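Long-range contacts in pullulanase (Klebsiella oxytoca, PDB 2YOC), which hydrolyses alpha-1,6-glucosidic linkages in pullulan and related alpha-glucans as a secreted bacterial glycosyl hydrolase: residues Q41-L46 with G97-I102; L188-S193 with R207-T212; L389-W394 with M575-K580. All coordinates share one frame; numbering follows the deposited sequence.

Contact 1: Q41-L46 with G97-I102; sequences QAVIHL and GPYWVI
Strand 41-46 pairs antiparallel with strand 99-103, with Ala42 opposite Ile102 and Ile44 opposite Trp100. Both are hydrogen-bonded pairs. Ala42 N reaches Ile102 O at 2.7 Å, and Ile102 N returns to Ala42 O at 2.7 Å. Ile44 and Trp100 exchange two backbone bonds, Ile44 N to Trp100 O and Trp100 N to Ile44 O. Leu46 N adds a bond to Pro98 O at 2.9 Å. Strand 41-46 is the middle strand of a three-stranded mixed sheet. Strand 138-141 runs parallel on its other edge, and His45 ND1 is bonded to Val139 O there. Segment 97-102 falls in the bacterial pullulanase-associated domain.

On the face carrying Ala42, Ile44, Trp100 and Ile102, Ile102 CD1 meets Ile44 CG1 at 3.5 Å. The Trp100 ring presents its edge, with Leu46 CB near its plane, 4.0 Å from CZ3. Leu46 CD2 packs on Pro98 CD at 3.8 Å. The opposite face has Val43, His45, Tyr99 and Val101. Val43 CG2 leans on Val101 CG2 at 3.9 Å. Chi2 of Gln41 (135°) puts CD beside Val101 CG1, and OE1 and NE2 touch the same methyl. Trp100 and Ile102 pack on strand 63-68, and Trp100 NE1 bonds to Thr88 O.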
loop_
_atom_site.group_PDB
_atom_site.type_symbol
_atom_site.label_atom_id
_atom_site.label_comp_id
_atom_site.label_asym_id
_atom_site.label_seq_id
_atom_site.Cartn_x
_atom_site.Cartn_y
_atom_site.Cartn_z
ATOM N N GLN B 41 54.165 42.847 4.498
ATOM C CA GLN B 41 54.030 41.456 4.958
ATOM C C GLN B 41 53.291 41.359 6.306
ATOM O O GLN B 41 53.607 42.110 7.229
ATOM C CB GLN B 41 55.372 40.685 4.984
ATOM C CG GLN B 41 56.494 41.361 5.753
ATOM C CD GLN B 41 57.206 40.383 6.643
ATOM O OE1 GLN B 41 56.845 40.192 7.806
ATOM N NE2 GLN B 41 58.247 39.757 6.123
ATOM N N ALA B 42 52.292 40.453 6.400
ATOM C CA ALA B 42 51.492 40.232 7.610
ATOM C C ALA B 42 51.902 38.931 8.302
ATOM O O ALA B 42 52.489 38.049 7.664
ATOM C CB ALA B 42 50.009 40.192 7.264
ATOM N N VAL B 43 51.593 38.813 9.606
ATOM C CA VAL B 43 51.887 37.603 10.365
ATOM C C VAL B 43 50.678 37.090 11.172
ATOM O O VAL B 43 50.085 37.848 11.939
ATOM C CB VAL B 43 53.250 37.626 11.115
ATOM C CG1 VAL B 43 53.204 38.463 12.384
ATOM C CG2 VAL B 43 53.746 36.217 11.411
ATOM N N ILE B 44 50.272 35.824 10.927
ATOM C CA ILE B 44 49.147 35.167 11.610
ATOM C C ILE B 44 49.694 34.046 12.503
ATOM O O ILE B 44 50.404 33.163 12.013
ATOM C CB ILE B 44 48.042 34.641 10.634
ATOM C CG1 ILE B 44 47.648 35.652 9.514
ATOM C CG2 ILE B 44 46.812 34.088 11.384
ATOM C CD1 ILE B 44 47.070 37.053 9.904
ATOM N N HIS B 45 49.366 34.094 13.808
ATOM C CA HIS B 45 49.789 33.088 14.782
ATOM C C HIS B 45 48.669 32.111 15.056
ATOM O O HIS B 45 47.532 32.519 15.337
ATOM C CB HIS B 45 50.137 33.726 16.133
ATOM C CG HIS B 45 51.209 34.761 16.110
ATOM N ND1 HIS B 45 50.904 36.107 16.021
ATOM C CD2 HIS B 45 52.543 34.621 16.272
ATOM C CE1 HIS B 45 52.065 36.739 16.089
ATOM N NE2 HIS B 45 53.078 35.885 16.248
ATOM N N LEU B 46 48.990 30.820 15.039
ATOM C CA LEU B 46 48.001 29.841 15.443
ATOM C C LEU B 46 48.352 29.531 16.884
ATOM O O LEU B 46 49.487 29.141 17.179
ATOM C CB LEU B 46 48.003 28.560 14.586
ATOM C CG LEU B 46 46.914 27.543 14.965
ATOM C CD1 LEU B 46 45.710 27.715 14.111
ATOM C CD2 LEU B 46 47.403 26.117 14.871
ATOM N N GLY B 97 52.610 27.456 19.243
ATOM C CA GLY B 97 52.018 27.083 17.973
ATOM C C GLY B 97 52.737 27.683 16.785
ATOM O O GLY B 97 53.699 28.444 16.946
ATOM N N PRO B 98 52.271 27.363 15.566
ATOM C CA PRO B 98 52.943 27.875 14.375
ATOM C C PRO B 98 52.570 29.312 14.053
ATOM O O PRO B 98 51.752 29.929 14.740
ATOM C CB PRO B 98 52.472 26.911 13.292
ATOM C CG PRO B 98 51.120 26.534 13.703
ATOM C CD PRO B 98 51.139 26.486 15.204
ATOM N N TYR B 99 53.185 29.832 12.996
ATOM C CA TYR B 99 52.947 31.161 12.447
ATOM C C TYR B 99 53.267 31.177 10.956
ATOM O O TYR B 99 54.067 30.366 10.479
ATOM C CB TYR B 99 53.723 32.255 13.206
ATOM C CG TYR B 99 55.227 32.089 13.184
ATOM C CD1 TYR B 99 55.882 31.356 14.172
ATOM C CD2 TYR B 99 56.002 32.698 12.200
ATOM C CE1 TYR B 99 57.268 31.220 14.171
ATOM C CE2 TYR B 99 57.386 32.539 12.170
ATOM C CZ TYR B 99 58.016 31.810 13.166
ATOM O OH TYR B 99 59.382 31.671 13.164
ATOM N N TRP B 100 52.622 32.083 10.221
ATOM C CA TRP B 100 52.834 32.242 8.790
ATOM C C TRP B 100 53.179 33.687 8.506
ATOM O O TRP B 100 52.419 34.575 8.896
ATOM C CB TRP B 100 51.577 31.885 8.006
ATOM C CG TRP B 100 51.272 30.426 7.925
ATOM C CD1 TRP B 100 51.408 29.627 6.830
ATOM C CD2 TRP B 100 50.642 29.619 8.936
ATOM N NE1 TRP B 100 50.916 28.367 7.097
ATOM C CE2 TRP B 100 50.458 28.331 8.389
ATOM C CE3 TRP B 100 50.202 29.864 10.251
ATOM C CZ2 TRP B 100 49.871 27.286 9.115
ATOM C CZ3 TRP B 100 49.642 28.823 10.975
ATOM C CH2 TRP B 100 49.489 27.551 10.411
ATOM N N VAL B 101 54.311 33.936 7.825
ATOM C CA VAL B 101 54.693 35.287 7.424
ATOM C C VAL B 101 54.123 35.446 6.001
ATOM O O VAL B 101 54.655 34.866 5.053
ATOM C CB VAL B 101 56.222 35.534 7.538
ATOM C CG1 VAL B 101 56.610 36.901 6.974
ATOM C CG2 VAL B 101 56.685 35.412 8.986
ATOM N N ILE B 102 52.972 36.136 5.884
ATOM C CA ILE B 102 52.251 36.313 4.619
ATOM C C ILE B 102 52.723 37.552 3.846
ATOM O O ILE B 102 52.639 38.656 4.384
ATOM C CB ILE B 102 50.705 36.264 4.824
ATOM C CG1 ILE B 102 50.266 34.904 5.398
ATOM C CG2 ILE B 102 49.934 36.568 3.529
ATOM C CD1 ILE B 102 49.296 35.008 6.469
#

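Contact 2: L188-S193 with R207-T212; sequences LYYSHS and RYLKLT
Leu188 and Leu209 join the two segments by backbone hydrogen bonds in both directions. Leu188 N bonds to Leu209 O at 2.9 Å. The return bond, Leu209 N to Leu188 O, is 3.0 Å long. A third bond runs from Tyr190 N to Arg207 O at 3.0 Å. The chains run in opposite directions here.

Aromatic contacts carry much of the side-chain packing. Tyr208 CB sits 3.5 Å from the centroid of the Tyr189 ring, almost on the ring normal, which is a CH-pi contact. The tyrosine side chains run together in one direction. Their rings are oblique, with planes 34° apart, and Tyr189 CE2 touches Tyr208 CD1. Tyr189 OH in turn lies over one face of the Tyr208 ring, toward its rim. That hydroxyl is hydrogen-bonded to Arg187 NH1, and the Arg187 side chain also makes a cation-pi contact with Tyr208.

Tyr190 and Arg207 form a second pair, aligned in the same manner. Arg207 CB makes a CH-pi contact over one face of the Tyr190 ring, 3.7 Å from the centroid. Chi2 (-125°) and chi3 (59°) of Arg207 bring CD and NE round to Tyr190 OH, which lies over a face of the guanidinium, offset toward its rim.

Apolar side chains add two further contacts. Leu209 CD2 touches Tyr190 CE1 at 4.0 Å, and Leu211 CD1 reaches Leu188 CB at 4.1 Å.

Strand 185-191 is an edge strand of the mixed sheet in the pullulanase N2 domain and pairs with strand 248-254. Helix 241-244 meets the contact through Leu244, which touches Tyr190 and Leu209.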
loop_
_atom_site.group_PDB
_atom_site.type_symbol
_atom_site.label_atom_id
_atom_site.label_comp_id
_atom_site.label_asym_id
_atom_site.label_seq_id
_atom_site.Cartn_x
_atom_site.Cartn_y
_atom_site.Cartn_z
ATOM N N LEU B 188 30.004 26.859 40.375
ATOM C CA LEU B 188 29.285 27.984 39.804
ATOM C C LEU B 188 29.879 29.305 40.322
ATOM O O LEU B 188 29.518 29.770 41.399
ATOM C CB LEU B 188 27.760 27.889 40.007
ATOM C CG LEU B 188 26.904 28.972 39.344
ATOM C CD1 LEU B 188 27.070 28.966 37.845
ATOM C CD2 LEU B 188 25.451 28.795 39.713
ATOM N N TYR B 189 30.826 29.870 39.559
ATOM C CA TYR B 189 31.464 31.147 39.867
ATOM C C TYR B 189 30.505 32.272 39.500
ATOM O O TYR B 189 29.712 32.121 38.565
ATOM C CB TYR B 189 32.800 31.292 39.101
ATOM C CG TYR B 189 33.940 30.506 39.723
ATOM C CD1 TYR B 189 34.024 29.119 39.574
ATOM C CD2 TYR B 189 34.918 31.141 40.486
ATOM C CE1 TYR B 189 35.053 28.388 40.170
ATOM C CE2 TYR B 189 35.954 30.422 41.083
ATOM C CZ TYR B 189 36.014 29.042 40.929
ATOM O OH TYR B 189 37.042 28.338 41.519
ATOM N N TYR B 190 30.566 33.393 40.244
ATOM C CA TYR B 190 29.701 34.556 40.027
ATOM C C TYR B 190 30.382 35.888 40.368
ATOM O O TYR B 190 31.273 35.926 41.209
ATOM C CB TYR B 190 28.374 34.400 40.805
ATOM C CG TYR B 190 28.548 34.226 42.302
ATOM C CD1 TYR B 190 28.765 32.965 42.859
ATOM C CD2 TYR B 190 28.481 35.319 43.167
ATOM C CE1 TYR B 190 28.952 32.798 44.233
ATOM C CE2 TYR B 190 28.624 35.159 44.549
ATOM C CZ TYR B 190 28.862 33.894 45.076
ATOM O OH TYR B 190 29.030 33.719 46.429
ATOM N N SER B 191 29.958 36.972 39.702
ATOM C CA SER B 191 30.421 38.348 39.908
ATOM C C SER B 191 29.280 39.306 39.615
ATOM O O SER B 191 28.690 39.276 38.522
ATOM C CB SER B 191 31.638 38.686 39.051
ATOM O OG SER B 191 32.115 40.001 39.301
ATOM N N HIS B 192 28.953 40.134 40.618
ATOM C CA HIS B 192 27.859 41.074 40.508
ATOM C C HIS B 192 28.135 42.174 39.506
ATOM O O HIS B 192 27.308 42.395 38.610
ATOM C CB HIS B 192 27.548 41.660 41.885
ATOM C CG HIS B 192 26.451 42.686 41.889
ATOM N ND1 HIS B 192 26.726 44.042 41.740
ATOM C CD2 HIS B 192 25.118 42.526 42.072
ATOM C CE1 HIS B 192 25.553 44.653 41.804
ATOM N NE2 HIS B 192 24.559 43.784 42.020
ATOM N N SER B 193 29.291 42.861 39.659
ATOM C CA SER B 193 29.607 44.017 38.841
ATOM C C SER B 193 30.700 43.857 37.800
ATOM O O SER B 193 30.964 44.808 37.046
ATOM C CB SER B 193 29.878 45.212 39.736
ATOM O OG SER B 193 28.707 45.560 40.459
ATOM N N ARG B 207 34.011 34.752 43.744
ATOM C CA ARG B 207 33.200 33.913 44.620
ATOM C C ARG B 207 32.599 32.735 43.798
ATOM O O ARG B 207 32.364 32.888 42.600
ATOM C CB ARG B 207 32.050 34.775 45.177
ATOM C CG ARG B 207 32.398 35.868 46.202
ATOM C CD ARG B 207 31.591 35.721 47.495
ATOM N NE ARG B 207 31.826 34.414 48.129
ATOM C CZ ARG B 207 31.373 34.043 49.326
ATOM N NH1 ARG B 207 30.650 34.882 50.061
ATOM N NH2 ARG B 207 31.640 32.830 49.795
ATOM N N TYR B 208 32.362 31.578 44.418
ATOM C CA TYR B 208 31.763 30.451 43.700
ATOM C C TYR B 208 30.876 29.652 44.619
ATOM O O TYR B 208 30.788 29.973 45.802
ATOM C CB TYR B 208 32.820 29.538 43.037
ATOM C CG TYR B 208 33.840 28.953 43.989
ATOM C CD1 TYR B 208 35.014 29.640 44.293
ATOM C CD2 TYR B 208 33.625 27.724 44.608
ATOM C CE1 TYR B 208 35.947 29.118 45.186
ATOM C CE2 TYR B 208 34.565 27.180 45.487
ATOM C CZ TYR B 208 35.725 27.883 45.777
ATOM O OH TYR B 208 36.656 27.383 46.664
ATOM N N LEU B 209 30.220 28.614 44.070
ATOM C CA LEU B 209 29.412 27.644 44.806
ATOM C C LEU B 209 29.852 26.254 44.330
ATOM O O LEU B 209 30.137 26.070 43.133
ATOM C CB LEU B 209 27.910 27.786 44.547
ATOM C CG LEU B 209 27.203 29.130 44.672
ATOM C CD1 LEU B 209 25.757 28.971 44.279
ATOM C CD2 LEU B 209 27.276 29.692 46.079
ATOM N N LYS B 210 29.906 25.281 45.247
ATOM C CA LYS B 210 30.306 23.940 44.860
ATOM C C LYS B 210 29.101 23.151 44.331
ATOM O O LYS B 210 28.041 23.109 44.966
ATOM C CB LYS B 210 31.078 23.218 45.995
ATOM C CG LYS B 210 31.519 21.764 45.716
ATOM C CD LYS B 210 32.784 21.635 44.829
ATOM C CE LYS B 210 32.982 20.235 44.267
ATOM N NZ LYS B 210 32.532 20.113 42.845
ATOM N N LEU B 211 29.253 22.574 43.136
ATOM C CA LEU B 211 28.182 21.783 42.551
ATOM C C LEU B 211 28.436 20.288 42.766
ATOM O O LEU B 211 29.585 19.850 42.777
ATOM C CB LEU B 211 27.949 22.136 41.069
ATOM C CG LEU B 211 27.702 23.600 40.764
ATOM C CD1 LEU B 211 27.716 23.833 39.290
ATOM C CD2 LEU B 211 26.375 24.071 41.354
ATOM N N THR B 212 27.375 19.524 43.013
ATOM C CA THR B 212 27.472 18.097 43.310
ATOM C C THR B 212 26.668 17.335 42.283
ATOM O O THR B 212 25.547 17.763 41.975
ATOM C CB THR B 212 26.974 17.777 44.744
ATOM O OG1 THR B 212 25.541 17.681 44.745
ATOM C CG2 THR B 212 27.472 18.790 45.818
#

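Contact 3: L389-W394 with M575-K580; sequences LKPDGW and MIQAIK. With SO4 (sulfate ion), chain T.
Gln577 meets the turn Pro391-Trp394 where a loop lies against helix 567-582. This helix leads into strand 586-591 of the eight-stranded parallel barrel, the catalytic fold of this glycosidase family. Pro391 to Trp394 is a type II beta turn. Its closing bond, Trp394 N to Pro391 O, is weak. Gly393 takes the positive phi expected at the third position of such a turn.

The Gln577 side chain bridges to the turn. Its CG is anti to the backbone N (chi1 -162°), and the chain stays extended beyond CG. Gln577 NE2 donates to Asp392 O at 3.0 Å, with 141° at the hydrogen. The donor stands 42° above the carbonyl plane. Gln577 OE1 lies 3.5 Å from Pro391 CB, and the proline ring and the glutamine chain pass each other, heading opposite ways.

Trp394 adds an apolar contact. Its ring edge, at CZ3 and CH2, meets Ile576, with CB near the ring plane and 3.9 Å from CZ3. Ile576 also packs on Val587 of the barrel strand, and Lys658 makes a cation-pi contact with Trp394 and bonds to its carbonyl O.

A sulfate ion, probably from the crystallisation liquor, lies by the turn. Asp392 N makes a weak hydrogen bond of 3.5 Å to sulfate O4. Asp392 OD1 lies 3.4 Å from sulfate O2. Arg573 of the same helix adds a bond to Leu389 O. Between these two segments themselves, the polar link is one neutral amide to a main-chain oxygen, and the rest is mainly apolar, without charge pairing.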
loop_
_atom_site.group_PDB
_atom_site.type_symbol
_atom_site.label_atom_id
_atom_site.label_comp_id
_atom_site.label_asym_id
_atom_site.label_seq_id
_atom_site.Cartn_x
_atom_site.Cartn_y
_atom_site.Cartn_z
ATOM N N LEU B 389 -10.645 58.344 22.096
ATOM C CA LEU B 389 -9.971 57.399 21.195
ATOM C C LEU B 389 -10.948 56.504 20.444
ATOM O O LEU B 389 -10.542 55.532 19.796
ATOM C CB LEU B 389 -8.974 56.555 21.992
ATOM C CG LEU B 389 -8.052 57.312 22.930
ATOM C CD1 LEU B 389 -7.139 56.355 23.639
ATOM C CD2 LEU B 389 -7.237 58.378 22.197
ATOM N N LYS B 390 -12.240 56.832 20.525
ATOM C CA LYS B 390 -13.260 55.993 19.922
ATOM C C LYS B 390 -14.036 56.717 18.857
ATOM O O LYS B 390 -14.516 57.838 19.105
ATOM C CB LYS B 390 -14.243 55.455 20.995
ATOM C CG LYS B 390 -13.707 54.292 21.808
ATOM C CD LYS B 390 -14.552 54.017 23.069
ATOM C CE LYS B 390 -13.836 53.156 24.103
ATOM N NZ LYS B 390 -14.651 52.946 25.331
ATOM N N PRO B 391 -14.262 56.053 17.700
ATOM C CA PRO B 391 -15.156 56.635 16.706
ATOM C C PRO B 391 -16.576 56.543 17.281
ATOM O O PRO B 391 -16.816 55.770 18.209
ATOM C CB PRO B 391 -14.953 55.749 15.481
ATOM C CG PRO B 391 -14.536 54.448 16.010
ATOM C CD PRO B 391 -13.795 54.715 17.288
ATOM N N ASP B 392 -17.493 57.380 16.789
ATOM C CA ASP B 392 -18.855 57.425 17.304
ATOM C C ASP B 392 -19.569 56.104 17.251
ATOM O O ASP B 392 -19.632 55.461 16.193
ATOM C CB ASP B 392 -19.681 58.523 16.629
ATOM C CG ASP B 392 -19.955 59.691 17.552
ATOM O OD1 ASP B 392 -18.981 60.194 18.189
ATOM O OD2 ASP B 392 -21.136 60.108 17.648
ATOM N N GLY B 393 -20.062 55.700 18.428
ATOM C CA GLY B 393 -20.803 54.459 18.616
ATOM C C GLY B 393 -19.941 53.223 18.502
ATOM O O GLY B 393 -20.410 52.184 18.017
ATOM N N TRP B 394 -18.666 53.330 18.952
ATOM C CA TRP B 394 -17.722 52.218 18.941
ATOM C C TRP B 394 -18.194 51.171 19.935
ATOM O O TRP B 394 -18.188 49.985 19.631
ATOM C CB TRP B 394 -16.325 52.690 19.332
ATOM C CG TRP B 394 -15.360 51.571 19.582
ATOM C CD1 TRP B 394 -15.015 51.034 20.789
ATOM C CD2 TRP B 394 -14.654 50.821 18.590
ATOM N NE1 TRP B 394 -14.121 50.008 20.608
ATOM C CE2 TRP B 394 -13.879 49.859 19.267
ATOM C CE3 TRP B 394 -14.597 50.876 17.187
ATOM C CZ2 TRP B 394 -13.037 48.983 18.598
ATOM C CZ3 TRP B 394 -13.758 50.007 16.523
ATOM C CH2 TRP B 394 -12.992 49.069 17.227
HETATM N N MSE B 575 -11.111 52.576 11.142
HETATM C CA MSE B 575 -11.056 51.600 10.049
HETATM C C MSE B 575 -11.876 50.351 10.410
HETATM O O MSE B 575 -12.633 49.880 9.556
HETATM C CB MSE B 575 -9.628 51.218 9.715
HETATM C CG MSE B 575 -9.537 50.212 8.600
HETATM SE SE MSE B 575 -7.789 49.401 8.523
HETATM C CE MSE B 575 -7.656 48.831 10.482
ATOM N N ILE B 576 -11.774 49.852 11.673
ATOM C CA ILE B 576 -12.543 48.693 12.094
ATOM C C ILE B 576 -14.035 48.984 11.946
ATOM O O ILE B 576 -14.740 48.210 11.284
ATOM C CB ILE B 576 -12.153 48.141 13.503
ATOM C CG1 ILE B 576 -10.636 47.761 13.606
ATOM C CG2 ILE B 576 -13.066 46.984 13.929
ATOM C CD1 ILE B 576 -10.136 46.580 12.676
ATOM N N GLN B 577 -14.503 50.121 12.469
ATOM C CA GLN B 577 -15.923 50.464 12.348
ATOM C C GLN B 577 -16.407 50.485 10.885
ATOM O O GLN B 577 -17.452 49.914 10.591
ATOM C CB GLN B 577 -16.246 51.766 13.064
ATOM C CG GLN B 577 -17.720 51.918 13.324
ATOM C CD GLN B 577 -17.973 53.060 14.250
ATOM O OE1 GLN B 577 -17.731 54.230 13.925
ATOM N NE2 GLN B 577 -18.498 52.751 15.409
ATOM N N ALA B 578 -15.617 51.081 9.974
ATOM C CA ALA B 578 -15.888 51.153 8.548
ATOM C C ALA B 578 -16.000 49.745 7.967
ATOM O O ALA B 578 -17.005 49.439 7.322
ATOM C CB ALA B 578 -14.779 51.930 7.843
ATOM N N ILE B 579 -15.004 48.869 8.233
ATOM C CA ILE B 579 -15.022 47.489 7.727
ATOM C C ILE B 579 -16.298 46.746 8.202
ATOM O O ILE B 579 -17.024 46.193 7.377
ATOM C CB ILE B 579 -13.704 46.713 8.030
ATOM C CG1 ILE B 579 -12.469 47.446 7.441
ATOM C CG2 ILE B 579 -13.778 45.255 7.540
ATOM C CD1 ILE B 579 -11.117 46.965 7.940
ATOM N N LYS B 580 -16.585 46.781 9.502
ATOM C CA LYS B 580 -17.738 46.066 10.039
ATOM C C LYS B 580 -19.128 46.669 9.744
ATOM O O LYS B 580 -20.084 45.918 9.525
ATOM C CB LYS B 580 -17.578 45.801 11.546
ATOM C CG LYS B 580 -16.423 44.915 11.867
ATOM C CD LYS B 580 -16.381 44.723 13.342
ATOM C CE LYS B 580 -15.320 43.753 13.777
ATOM N NZ LYS B 580 -15.559 43.296 15.165
HETATM S S SO4 T . -15.866 60.803 15.486
HETATM O O1 SO4 T . -15.592 62.170 14.978
HETATM O O2 SO4 T . -15.931 60.849 16.966
HETATM O O3 SO4 T . -14.809 59.898 15.053
HETATM O O4 SO4 T . -17.127 60.291 14.935
#

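The three contacts follow one another along the chain, and none touches another. Contact 1 lies in the N-terminal part of the chain, and contact 2 in the N2 domain; their centres are about 38 Å apart, and their nearest atoms about 27 Å. Contact 3 sits at the catalytic barrel, with its centre about 57 Å from that of contact 2. Contacts 1 and 3 lie on opposite sides of the chain's centre, about 70 Å apart between centres. Contacts 1 and 2 join strands or strand and loop in accessory domains, whereas contact 3 alone involves a barrel helix. No calcium ligand lies in any of these segments.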